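Local coordinates for mutual gliding-motility protein MglA (Myxococcus xanthus DK 1622, PDB 6H17), which binds and hydrolyses GTP as a small Arf-family GTPase, acting as an intracellular switch that controls the direction and speed of gliding, at residues I138-R143 with I163-A168; S8-C13 with G69-F74; T27-I32 with L76-G81. One frame throughout, in Å; residues are numbered along the deposited sequence.

Contact 1: residues I138-R143 with I163-A168; sequences IQYNKR and IPEYQA. With GSP (5'-guanosine-diphosphate-monothiophosphate), chain C.
I138 and Y140 hold the backbone of 163-168 in a parallel pairing. I138 N bonds P164 O. I138 O takes Y166 N, Y140 N reaches Y166 O, and A168 N closes on Y140 O at 2.9 Å. Past the strand end, R143 N bonds A168 O at 3.1 Å.

Y140 and E165 pair on one face of the sheet. The Y140 hydroxyl donates to E165, OH to OE1 2.7 Å, from above the carboxylate plane. Ring and carboxylate planes are 77° apart. R155 and N159 also hold this carboxylate. An alanine in place of Y140 would probably leave E165 OE1 without its hydroxyl mate and open a gap against M154. Beyond the strand, R143 NE bonds Q167 OE1 only weakly, a water bridges the same two atoms, and R143 NH1 bonds V149 O.

A168 CB lies against the amide end of Q139, which N28 and T179 hold. CG of Q139, anti to the backbone N (chi1 -176°), comes within 3.4 Å of A168 CB. The apolar pair is I138 CG2 with I163 CD1, 3.7 Å apart.

N141 ND2 donates to guanine N7 at 3.0 Å, within the NKxD motif of GTPases, and A170 N holds N141 OD1.

Strand 136-141, helix 151-158 and strand 165-167 form a beta-alpha-beta unit. The helix covers I138 and Y140, helix 176-193 packs on Y166, and strand 98-104 flanks 138-141.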
loop_
_atom_site.group_PDB
_atom_site.type_symbol
_atom_site.label_atom_id
_atom_site.label_comp_id
_atom_site.label_asym_id
_atom_site.label_seq_id
_atom_site.Cartn_x
_atom_site.Cartn_y
_atom_site.Cartn_z
ATOM N N ILE A 138 6.800 4.801 2.132
ATOM C CA ILE A 138 5.861 5.793 2.651
ATOM C C ILE A 138 5.588 6.859 1.597
ATOM O O ILE A 138 6.503 7.321 0.896
ATOM C CB ILE A 138 6.334 6.409 3.987
ATOM C CG1 ILE A 138 5.197 7.252 4.599
ATOM C CG2 ILE A 138 7.598 7.214 3.835
ATOM C CD1 ILE A 138 5.355 7.469 6.119
ATOM N N GLN A 139 4.328 7.254 1.494
ATOM C CA GLN A 139 3.877 8.282 0.571
ATOM C C GLN A 139 3.294 9.447 1.346
ATOM O O GLN A 139 2.411 9.255 2.191
ATOM C CB GLN A 139 2.818 7.695 -0.356
ATOM C CG GLN A 139 2.343 8.668 -1.420
ATOM C CD GLN A 139 1.212 8.119 -2.239
ATOM O OE1 GLN A 139 0.042 8.338 -1.929
ATOM N NE2 GLN A 139 1.550 7.387 -3.306
ATOM N N TYR A 140 3.769 10.649 1.060
ATOM C CA TYR A 140 3.218 11.870 1.643
ATOM C C TYR A 140 2.234 12.431 0.627
ATOM O O TYR A 140 2.615 13.162 -0.287
ATOM C CB TYR A 140 4.315 12.870 1.979
ATOM C CG TYR A 140 5.452 12.315 2.818
ATOM C CD1 TYR A 140 5.223 11.427 3.872
ATOM C CD2 TYR A 140 6.766 12.664 2.542
ATOM C CE1 TYR A 140 6.287 10.931 4.637
ATOM C CE2 TYR A 140 7.817 12.170 3.291
ATOM C CZ TYR A 140 7.559 11.302 4.332
ATOM O OH TYR A 140 8.598 10.785 5.096
ATOM N N ASN A 141 0.966 12.068 0.781
ATOM C CA ASN A 141 -0.064 12.410 -0.190
ATOM C C ASN A 141 -0.696 13.753 0.149
ATOM O O ASN A 141 -0.513 14.319 1.231
ATOM C CB ASN A 141 -1.104 11.284 -0.256
ATOM C CG ASN A 141 -2.027 11.404 -1.430
ATOM O OD1 ASN A 141 -1.613 11.810 -2.525
ATOM N ND2 ASN A 141 -3.293 11.077 -1.225
ATOM N N LYS A 142 -1.445 14.274 -0.810
ATOM C CA LYS A 142 -2.143 15.565 -0.676
ATOM C C LYS A 142 -1.173 16.747 -0.590
ATOM O O LYS A 142 -1.434 17.739 0.094
ATOM C CB LYS A 142 -3.179 15.594 0.453
ATOM C CG LYS A 142 -4.045 14.335 0.519
ATOM C CD LYS A 142 -5.396 14.598 1.160
ATOM C CE LYS A 142 -6.208 13.320 1.239
ATOM N NZ LYS A 142 -7.433 13.525 2.081
ATOM N N ARG A 143 -0.088 16.691 -1.374
ATOM C CA ARG A 143 0.872 17.787 -1.396
ATOM C C ARG A 143 0.296 19.057 -1.997
ATOM O O ARG A 143 0.889 20.125 -1.824
ATOM C CB ARG A 143 2.136 17.408 -2.179
ATOM C CG ARG A 143 2.885 16.193 -1.659
ATOM C CD ARG A 143 3.216 16.273 -0.186
ATOM N NE ARG A 143 3.859 17.540 0.135
ATOM C CZ ARG A 143 3.927 18.066 1.349
ATOM N NH1 ARG A 143 3.444 17.416 2.385
ATOM N NH2 ARG A 143 4.521 19.236 1.534
ATOM N N ILE A 163 13.271 5.096 5.305
ATOM C CA ILE A 163 12.881 4.200 4.227
ATOM C C ILE A 163 12.410 5.021 3.032
ATOM O O ILE A 163 12.251 6.253 3.142
ATOM C CB ILE A 163 11.891 3.130 4.708
ATOM C CG1 ILE A 163 10.719 3.729 5.455
ATOM C CG2 ILE A 163 12.586 2.140 5.664
ATOM C CD1 ILE A 163 9.657 4.226 4.573
ATOM N N PRO A 164 12.196 4.413 1.873
ATOM C CA PRO A 164 11.891 5.211 0.682
ATOM C C PRO A 164 10.608 5.999 0.877
ATOM O O PRO A 164 9.606 5.466 1.373
ATOM C CB PRO A 164 11.759 4.163 -0.429
ATOM C CG PRO A 164 12.630 3.033 0.052
ATOM C CD PRO A 164 12.421 2.993 1.538
ATOM N N GLU A 165 10.622 7.267 0.461
ATOM C CA GLU A 165 9.491 8.170 0.644
ATOM C C GLU A 165 9.221 8.919 -0.651
ATOM O O GLU A 165 10.152 9.259 -1.391
ATOM C CB GLU A 165 9.744 9.171 1.773
ATOM C CG GLU A 165 10.973 10.044 1.563
ATOM C CD GLU A 165 11.162 11.071 2.661
ATOM O OE1 GLU A 165 10.972 10.747 3.853
ATOM O OE2 GLU A 165 11.475 12.228 2.333
ATOM N N TYR A 166 7.946 9.158 -0.931
ATOM C CA TYR A 166 7.516 9.825 -2.157
ATOM C C TYR A 166 6.438 10.849 -1.857
ATOM O O TYR A 166 5.441 10.531 -1.204
ATOM C CB TYR A 166 6.997 8.806 -3.188
ATOM C CG TYR A 166 8.115 7.927 -3.660
ATOM C CD1 TYR A 166 8.910 8.317 -4.718
ATOM C CD2 TYR A 166 8.412 6.746 -3.011
ATOM C CE1 TYR A 166 9.976 7.543 -5.136
ATOM C CE2 TYR A 166 9.482 5.967 -3.415
ATOM C CZ TYR A 166 10.242 6.375 -4.469
ATOM O OH TYR A 166 11.316 5.583 -4.885
ATOM N N GLN A 167 6.607 12.056 -2.376
ATOM C CA GLN A 167 5.538 13.045 -2.410
ATOM C C GLN A 167 4.491 12.627 -3.428
ATOM O O GLN A 167 4.836 12.154 -4.513
ATOM C CB GLN A 167 6.090 14.393 -2.865
ATOM C CG GLN A 167 6.923 15.106 -1.863
ATOM C CD GLN A 167 7.096 16.559 -2.256
ATOM O OE1 GLN A 167 6.128 17.324 -2.333
ATOM N NE2 GLN A 167 8.321 16.939 -2.541
ATOM N N ALA A 168 3.217 12.840 -3.102
ATOM C CA ALA A 168 2.155 12.472 -4.024
ATOM C C ALA A 168 0.988 13.444 -4.024
ATOM O O ALA A 168 0.717 14.144 -3.036
ATOM C CB ALA A 168 1.620 11.077 -3.732
HETATM P PG GSP C . -10.822 4.968 3.367
HETATM O O3B GSP C . -10.113 6.196 2.513
HETATM S S1G GSP C . -12.143 5.780 4.423
HETATM O O2G GSP C . -11.328 3.969 2.306
HETATM O O3G GSP C . -9.686 4.332 4.175
HETATM P PB GSP C . -9.058 6.197 1.331
HETATM O O1B GSP C . -7.679 6.276 1.872
HETATM O O2B GSP C . -9.326 5.090 0.384
HETATM P PA GSP C . -9.787 7.960 -0.846
HETATM O O1A GSP C . -8.743 7.526 -1.762
HETATM O O2A GSP C . -11.160 7.511 -1.100
HETATM O O3A GSP C . -9.385 7.623 0.655
HETATM O "O5'" GSP C . -9.696 9.553 -0.799
HETATM C "C5'" GSP C . -10.546 10.294 0.062
HETATM C "C4'" GSP C . -10.772 11.695 -0.495
HETATM O "O4'" GSP C . -9.513 12.394 -0.563
HETATM C "C3'" GSP C . -11.324 11.667 -1.896
HETATM O "O3'" GSP C . -12.268 12.714 -2.054
HETATM C "C2'" GSP C . -10.127 11.922 -2.810
HETATM O "O2'" GSP C . -10.420 12.519 -4.039
HETATM C "C1'" GSP C . -9.298 12.835 -1.894
HETATM N N9 GSP C . -7.870 12.833 -2.179
HETATM C C8 GSP C . -7.080 11.730 -2.279
HETATM N N7 GSP C . -5.813 12.104 -2.553
HETATM C C5 GSP C . -5.808 13.472 -2.627
HETATM C C6 GSP C . -4.805 14.401 -2.895
HETATM O O6 GSP C . -3.603 14.125 -3.122
HETATM N N1 GSP C . -5.187 15.706 -2.905
HETATM C C2 GSP C . -6.473 16.110 -2.649
HETATM N N2 GSP C . -6.753 17.402 -2.662
HETATM N N3 GSP C . -7.465 15.227 -2.394
HETATM C C4 GSP C . -7.097 13.932 -2.398
HETATM O O HOH W 1 5.183 19.632 -1.442
#

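Contact 2: residues S8-C13 with G69-F74; sequences SREINC and GFKTRF. With SO4 (sulfate ion), chain E.
R9 reaches across to G69 and F70 with a chain bent at chi2 and chi3. Its CB already lies 3.5 Å from G69 O. CG and CD pass the same oxygen. NE then donates to G69 O at 3.0 Å, with the oxygen close to the guanidinium plane. At the tip, NH2 sits 3.3 Å from F70 CZ. The guanidinium is stacked on the ring, with planes 21° apart, and its CZ makes a cation-pi contact with the F70 centroid at 4.1 Å. NH1 turns to Y6 O.

The opposite face of F70 takes I11 CD1 in a CH-pi contact, so the ring lies between an arginine and an isoleucine. R9 and E10 form a G1 beta bulge opposite N5. Beyond it, strands 10-18 and 71-78 run parallel as neighbours in the central sheet of the GTPase fold. The backbone bonds run from K71 N to R9 O through to C13 N to R73 O.

On the face of I11 and C13, C13 CB lies over the F74 ring. In the conformer given, C13 SG makes a sulfur-aromatic contact with it. Helix 176-193 covers C13 and F74. R73 NH1 donates to O2 of a sulfate at 2.8 Å, an ion probably from the crystallisation liquor.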
loop_
_atom_site.group_PDB
_atom_site.type_symbol
_atom_site.label_atom_id
_atom_site.label_comp_id
_atom_site.label_asym_id
_atom_site.label_seq_id
_atom_site.Cartn_x
_atom_site.Cartn_y
_atom_site.Cartn_z
ATOM N N SER A 8 3.211 -24.997 -11.477
ATOM C CA SER A 8 2.684 -24.138 -12.529
ATOM C C SER A 8 3.618 -22.991 -12.861
ATOM O O SER A 8 3.423 -22.319 -13.877
ATOM C CB SER A 8 1.339 -23.553 -12.109
ATOM O OG SER A 8 1.525 -22.676 -11.014
ATOM N N ARG A 9 4.620 -22.752 -12.023
ATOM C CA ARG A 9 5.584 -21.666 -12.204
ATOM C C ARG A 9 4.935 -20.302 -12.009
ATOM O O ARG A 9 5.212 -19.361 -12.755
ATOM C CB ARG A 9 6.302 -21.709 -13.559
ATOM C CG ARG A 9 6.810 -23.059 -13.961
ATOM C CD ARG A 9 7.740 -23.585 -12.941
ATOM N NE ARG A 9 8.977 -22.809 -12.821
ATOM C CZ ARG A 9 9.948 -23.121 -11.975
ATOM N NH1 ARG A 9 9.807 -24.165 -11.166
ATOM N NH2 ARG A 9 11.052 -22.397 -11.936
ATOM N N GLU A 10 4.051 -20.180 -11.027
ATOM C CA GLU A 10 3.344 -18.936 -10.754
ATOM C C GLU A 10 3.652 -18.440 -9.357
ATOM O O GLU A 10 3.677 -19.213 -8.401
ATOM C CB GLU A 10 1.824 -19.123 -10.924
ATOM C CG GLU A 10 1.476 -19.544 -12.349
ATOM C CD GLU A 10 -0.003 -19.462 -12.685
ATOM O OE1 GLU A 10 -0.375 -19.848 -13.821
ATOM O OE2 GLU A 10 -0.791 -19.017 -11.823
ATOM N N ILE A 11 3.890 -17.137 -9.261
ATOM C CA ILE A 11 4.109 -16.450 -7.994
ATOM C C ILE A 11 3.073 -15.347 -7.863
ATOM O O ILE A 11 2.925 -14.524 -8.765
ATOM C CB ILE A 11 5.523 -15.837 -7.933
ATOM C CG1 ILE A 11 6.600 -16.914 -8.067
ATOM C CG2 ILE A 11 5.692 -15.026 -6.657
ATOM C CD1 ILE A 11 8.001 -16.359 -8.175
ATOM N N ASN A 12 2.384 -15.310 -6.726
ATOM C CA ASN A 12 1.480 -14.210 -6.422
ATOM C C ASN A 12 1.986 -13.484 -5.193
ATOM O O ASN A 12 2.267 -14.112 -4.169
ATOM C CB ASN A 12 0.056 -14.714 -6.211
ATOM C CG ASN A 12 -0.571 -15.211 -7.499
ATOM O OD1 ASN A 12 -0.362 -14.636 -8.575
ATOM N ND2 ASN A 12 -1.311 -16.301 -7.406
ATOM N N CYS A 13 2.152 -12.176 -5.336
ATOM C CA CYS A 13 2.622 -11.283 -4.287
ATOM C C CYS A 13 1.460 -10.390 -3.869
ATOM O O CYS A 13 0.536 -10.149 -4.660
ATOM C CB CYS A 13 3.783 -10.419 -4.804
ATOM S SG CYS A 13 5.268 -11.387 -5.258
ATOM N N GLY A 69 11.748 -17.518 -15.072
ATOM C CA GLY A 69 11.203 -18.858 -14.955
ATOM C C GLY A 69 9.859 -18.951 -14.270
ATOM O O GLY A 69 9.377 -20.077 -14.055
ATOM N N PHE A 70 9.250 -17.828 -13.929
ATOM C CA PHE A 70 7.944 -17.786 -13.282
ATOM C C PHE A 70 7.107 -16.691 -13.932
ATOM O O PHE A 70 7.635 -15.778 -14.578
ATOM C CB PHE A 70 8.062 -17.447 -11.777
ATOM C CG PHE A 70 8.759 -18.499 -10.962
ATOM C CD1 PHE A 70 10.133 -18.496 -10.837
ATOM C CD2 PHE A 70 8.039 -19.488 -10.314
ATOM C CE1 PHE A 70 10.781 -19.473 -10.091
ATOM C CE2 PHE A 70 8.670 -20.455 -9.565
ATOM C CZ PHE A 70 10.041 -20.454 -9.453
ATOM N N LYS A 71 5.785 -16.817 -13.803
ATOM C CA LYS A 71 4.856 -15.708 -13.997
ATOM C C LYS A 71 4.596 -15.121 -12.617
ATOM O O LYS A 71 4.208 -15.849 -11.695
ATOM C CB LYS A 71 3.538 -16.223 -14.591
ATOM C CG LYS A 71 2.374 -15.208 -14.604
ATOM C CD LYS A 71 1.073 -15.807 -15.168
ATOM C CE LYS A 71 0.354 -16.689 -14.154
ATOM N NZ LYS A 71 -0.426 -15.930 -13.124
ATOM N N THR A 72 4.809 -13.815 -12.470
ATOM C CA THR A 72 4.648 -13.140 -11.202
ATOM C C THR A 72 3.566 -12.092 -11.353
ATOM O O THR A 72 3.586 -11.297 -12.297
ATOM C CB THR A 72 5.952 -12.479 -10.739
ATOM O OG1 THR A 72 6.963 -13.483 -10.613
ATOM C CG2 THR A 72 5.761 -11.789 -9.404
ATOM N N ARG A 73 2.628 -12.113 -10.427
ATOM C CA ARG A 73 1.564 -11.119 -10.411
ATOM C C ARG A 73 1.513 -10.476 -9.038
ATOM O O ARG A 73 1.727 -11.141 -8.018
ATOM C CB ARG A 73 0.217 -11.733 -10.776
ATOM C CG ARG A 73 0.122 -12.234 -12.229
ATOM C CD ARG A 73 0.238 -11.109 -13.256
ATOM N NE ARG A 73 0.225 -11.620 -14.641
ATOM C CZ ARG A 73 1.305 -11.817 -15.404
ATOM N NH1 ARG A 73 1.153 -12.284 -16.641
ATOM N NH2 ARG A 73 2.525 -11.536 -14.959
ATOM N N PHE A 74 1.277 -9.178 -9.034
ATOM C CA PHE A 74 1.091 -8.397 -7.821
ATOM C C PHE A 74 -0.389 -8.127 -7.616
ATOM O O PHE A 74 -1.085 -7.704 -8.550
ATOM C CB PHE A 74 1.856 -7.081 -7.927
ATOM C CG PHE A 74 3.335 -7.230 -7.750
ATOM C CD1 PHE A 74 3.939 -6.900 -6.549
ATOM C CD2 PHE A 74 4.120 -7.727 -8.778
ATOM C CE1 PHE A 74 5.296 -7.054 -6.377
ATOM C CE2 PHE A 74 5.488 -7.872 -8.598
ATOM C CZ PHE A 74 6.064 -7.534 -7.407
HETATM S S SO4 E . 4.137 -11.322 -18.692
HETATM O O1 SO4 E . 5.477 -11.603 -19.254
HETATM O O2 SO4 E . 3.787 -12.333 -17.682
HETATM O O3 SO4 E . 4.169 -10.008 -18.032
HETATM O O4 SO4 E . 3.142 -11.291 -19.758
HETATM O O HOH W 2 1.179 -15.357 -11.083
#

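Contact 3: residues T27-I32 with L76-G81; sequences TNLQYI and LYTVPG. With GSP (5'-guanosine-diphosphate-monothiophosphate), chain C.
L29 meets T78 because of how the threonine turns. In T78, CG2 stands anti to the carbonyl carbon, while OG1 lies between the backbone N and the carbonyl carbon (chi1 69°). The methyl thus faces the helix, and the hydroxyl bonds D58. Both methyls of L29 lie against T78 CG2, CD1 at 3.8 Å and CD2 at 3.9 Å. The two side chains slide past each other in opposite directions.

L29 CD2 also lies 4.0 Å from L76 CB. One turn on, I32 meets L76 tip to tip, CD1 to CD2 at 4.0 Å. L62 of strand 52-62 touches both I32 and L76. Helix 25-35 thus packs on strand 71-78, their segment axes 9.4 Å apart, with V176 and L180 of helix 176-193 nearby.

Both segments also grip the nucleotide. T27 N and OG1 both donate to O1A of the alpha phosphate, the hydroxyl at 2.7 Å. G81 N donates to O3G of the thiophosphate end at 2.8 Å, as does the glycine of the DxxG motif in related GTPases. Here the sequence is TVPG, with T78 in the place of the aspartate.

No hydrogen bond links the two segments. Their direct contact is apolar packing, and the polar bonds of each go to the nucleotide or to other residues such as D58.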
loop_
_atom_site.group_PDB
_atom_site.type_symbol
_atom_site.label_atom_id
_atom_site.label_comp_id
_atom_site.label_asym_id
_atom_site.label_seq_id
_atom_site.Cartn_x
_atom_site.Cartn_y
_atom_site.Cartn_z
ATOM N N THR A 27 -7.694 6.139 -4.039
ATOM C CA THR A 27 -7.344 7.019 -5.156
ATOM C C THR A 27 -6.055 6.562 -5.824
ATOM O O THR A 27 -5.940 6.610 -7.056
ATOM C CB THR A 27 -7.188 8.445 -4.636
ATOM O OG1 THR A 27 -8.419 8.897 -4.068
ATOM C CG2 THR A 27 -6.837 9.419 -5.761
ATOM N N ASN A 28 -5.075 6.102 -5.040
ATOM C CA ASN A 28 -3.860 5.550 -5.629
ATOM C C ASN A 28 -4.195 4.421 -6.599
ATOM O O ASN A 28 -3.708 4.388 -7.735
ATOM C CB ASN A 28 -2.910 5.021 -4.541
ATOM C CG ASN A 28 -1.860 6.034 -4.095
ATOM O OD1 ASN A 28 -0.743 6.032 -4.609
ATOM N ND2 ASN A 28 -2.183 6.844 -3.108
ATOM N N LEU A 29 -4.982 3.438 -6.145
ATOM C CA LEU A 29 -5.309 2.300 -7.014
ATOM C C LEU A 29 -6.133 2.719 -8.227
ATOM O O LEU A 29 -5.978 2.145 -9.310
ATOM C CB LEU A 29 -5.999 1.189 -6.233
ATOM C CG LEU A 29 -5.054 0.159 -5.611
ATOM C CD1 LEU A 29 -4.134 0.751 -4.573
ATOM C CD2 LEU A 29 -5.835 -1.023 -5.042
ATOM N N GLN A 30 -7.020 3.701 -8.068
ATOM C CA GLN A 30 -7.804 4.180 -9.209
ATOM C C GLN A 30 -6.896 4.780 -10.271
ATOM O O GLN A 30 -7.080 4.536 -11.473
ATOM C CB GLN A 30 -8.852 5.198 -8.739
ATOM C CG GLN A 30 -9.956 4.554 -7.925
ATOM C CD GLN A 30 -10.908 5.502 -7.192
ATOM O OE1 GLN A 30 -10.563 6.626 -6.799
ATOM N NE2 GLN A 30 -12.126 5.010 -6.966
ATOM N N TYR A 31 -5.905 5.582 -9.864
ATOM C CA TYR A 31 -4.985 6.167 -10.831
ATOM C C TYR A 31 -4.158 5.075 -11.497
ATOM O O TYR A 31 -3.987 5.065 -12.725
ATOM C CB TYR A 31 -4.060 7.187 -10.147
ATOM C CG TYR A 31 -3.224 7.924 -11.166
ATOM C CD1 TYR A 31 -3.725 9.047 -11.797
ATOM C CD2 TYR A 31 -1.978 7.444 -11.562
ATOM C CE1 TYR A 31 -3.009 9.684 -12.787
ATOM C CE2 TYR A 31 -1.242 8.103 -12.531
ATOM C CZ TYR A 31 -1.771 9.208 -13.140
ATOM O OH TYR A 31 -1.073 9.872 -14.130
ATOM N N ILE A 32 -3.632 4.136 -10.703
ATOM C CA ILE A 32 -2.864 3.016 -11.257
ATOM C C ILE A 32 -3.699 2.272 -12.297
ATOM O O ILE A 32 -3.238 1.983 -13.413
ATOM C CB ILE A 32 -2.381 2.083 -10.137
ATOM C CG1 ILE A 32 -1.367 2.805 -9.248
ATOM C CG2 ILE A 32 -1.748 0.833 -10.729
ATOM C CD1 ILE A 32 -1.128 2.119 -7.906
ATOM N N LEU A 76 -2.722 -5.804 -5.458
ATOM C CA LEU A 76 -2.789 -4.616 -4.624
ATOM C C LEU A 76 -4.117 -4.568 -3.894
ATOM O O LEU A 76 -5.181 -4.788 -4.496
ATOM C CB LEU A 76 -2.674 -3.356 -5.469
ATOM C CG LEU A 76 -1.279 -2.962 -5.949
ATOM C CD1 LEU A 76 -0.490 -4.071 -6.555
ATOM C CD2 LEU A 76 -1.373 -1.752 -6.910
ATOM N N TYR A 77 -4.052 -4.273 -2.588
ATOM C CA TYR A 77 -5.215 -4.112 -1.736
ATOM C C TYR A 77 -5.138 -2.769 -1.033
ATOM O O TYR A 77 -4.045 -2.292 -0.714
ATOM C CB TYR A 77 -5.250 -5.178 -0.628
ATOM C CG TYR A 77 -5.575 -6.595 -1.078
ATOM C CD1 TYR A 77 -6.838 -7.110 -0.866
ATOM C CD2 TYR A 77 -4.635 -7.403 -1.701
ATOM C CE1 TYR A 77 -7.157 -8.400 -1.248
ATOM C CE2 TYR A 77 -4.957 -8.717 -2.099
ATOM C CZ TYR A 77 -6.218 -9.176 -1.856
ATOM O OH TYR A 77 -6.572 -10.453 -2.250
ATOM N N THR A 78 -6.290 -2.180 -0.774
ATOM C CA THR A 78 -6.379 -1.142 0.249
ATOM C C THR A 78 -7.104 -1.705 1.458
ATOM O O THR A 78 -7.593 -2.839 1.443
ATOM C CB THR A 78 -7.107 0.103 -0.261
ATOM O OG1 THR A 78 -8.492 -0.198 -0.467
ATOM C CG2 THR A 78 -6.481 0.628 -1.528
ATOM N N VAL A 79 -7.147 -0.904 2.520
ATOM C CA VAL A 79 -7.868 -1.258 3.735
ATOM C C VAL A 79 -8.823 -0.125 4.070
ATOM O O VAL A 79 -8.648 1.008 3.587
ATOM C CB VAL A 79 -6.914 -1.497 4.930
ATOM C CG1 VAL A 79 -5.860 -2.541 4.586
ATOM C CG2 VAL A 79 -6.269 -0.208 5.400
ATOM N N PRO A 80 -9.803 -0.370 4.941
ATOM C CA PRO A 80 -10.592 0.742 5.491
ATOM C C PRO A 80 -9.804 1.393 6.612
ATOM O O PRO A 80 -9.486 0.750 7.618
ATOM C CB PRO A 80 -11.875 0.069 5.988
ATOM C CG PRO A 80 -11.564 -1.374 6.071
ATOM C CD PRO A 80 -10.340 -1.692 5.309
ATOM N N GLY A 81 -9.446 2.653 6.428
ATOM C CA GLY A 81 -8.551 3.326 7.341
ATOM C C GLY A 81 -9.160 3.959 8.552
ATOM O O GLY A 81 -8.436 4.301 9.495
HETATM P PG GSP C . -10.822 4.968 3.367
HETATM O O3B GSP C . -10.113 6.196 2.513
HETATM S S1G GSP C . -12.143 5.780 4.423
HETATM O O2G GSP C . -11.328 3.969 2.306
HETATM O O3G GSP C . -9.686 4.332 4.175
HETATM P PB GSP C . -9.058 6.197 1.331
HETATM O O1B GSP C . -7.679 6.276 1.872
HETATM O O2B GSP C . -9.326 5.090 0.384
HETATM P PA GSP C . -9.787 7.960 -0.846
HETATM O O1A GSP C . -8.743 7.526 -1.762
HETATM O O2A GSP C . -11.160 7.511 -1.100
HETATM O O3A GSP C . -9.385 7.623 0.655
HETATM O "O5'" GSP C . -9.696 9.553 -0.799
HETATM C "C5'" GSP C . -10.546 10.294 0.062
HETATM C "C4'" GSP C . -10.772 11.695 -0.495
HETATM O "O4'" GSP C . -9.513 12.394 -0.563
HETATM C "C3'" GSP C . -11.324 11.667 -1.896
HETATM O "O3'" GSP C . -12.268 12.714 -2.054
HETATM C "C2'" GSP C . -10.127 11.922 -2.810
HETATM O "O2'" GSP C . -10.420 12.519 -4.039
HETATM C "C1'" GSP C . -9.298 12.835 -1.894
HETATM N N9 GSP C . -7.870 12.833 -2.179
HETATM C C8 GSP C . -7.080 11.730 -2.279
HETATM N N7 GSP C . -5.813 12.104 -2.553
HETATM C C5 GSP C . -5.808 13.472 -2.627
HETATM C C6 GSP C . -4.805 14.401 -2.895
HETATM O O6 GSP C . -3.603 14.125 -3.122
HETATM N N1 GSP C . -5.187 15.706 -2.905
HETATM C C2 GSP C . -6.473 16.110 -2.649
HETATM N N2 GSP C . -6.753 17.402 -2.662
HETATM N N3 GSP C . -7.465 15.227 -2.394
HETATM C C4 GSP C . -7.097 13.932 -2.398
#

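In the fold
All three contacts reach one mixed sheet. Along the chain, contacts 2 and 3 interleave: 8-13, 27-32, 69-74, 76-81. Contact 1 comes after both. Contacts 2 and 3 share strand 71-78, but their centres lie 22 Å apart. Contact 2 sits at the far end of that strand, about 28 Å from the centre of contact 1 and away from the nucleotide. Contacts 1 and 3 have centres 15 Å apart and meet where N28 ND2 lies 2.9 Å from Q139 OE1, probably a hydrogen bond. Both touch the nucleotide, contact 1 at the base and contact 3 at the phosphates. These parts of the site thus lie at one end of the sheet, on its loops and helix 25-35.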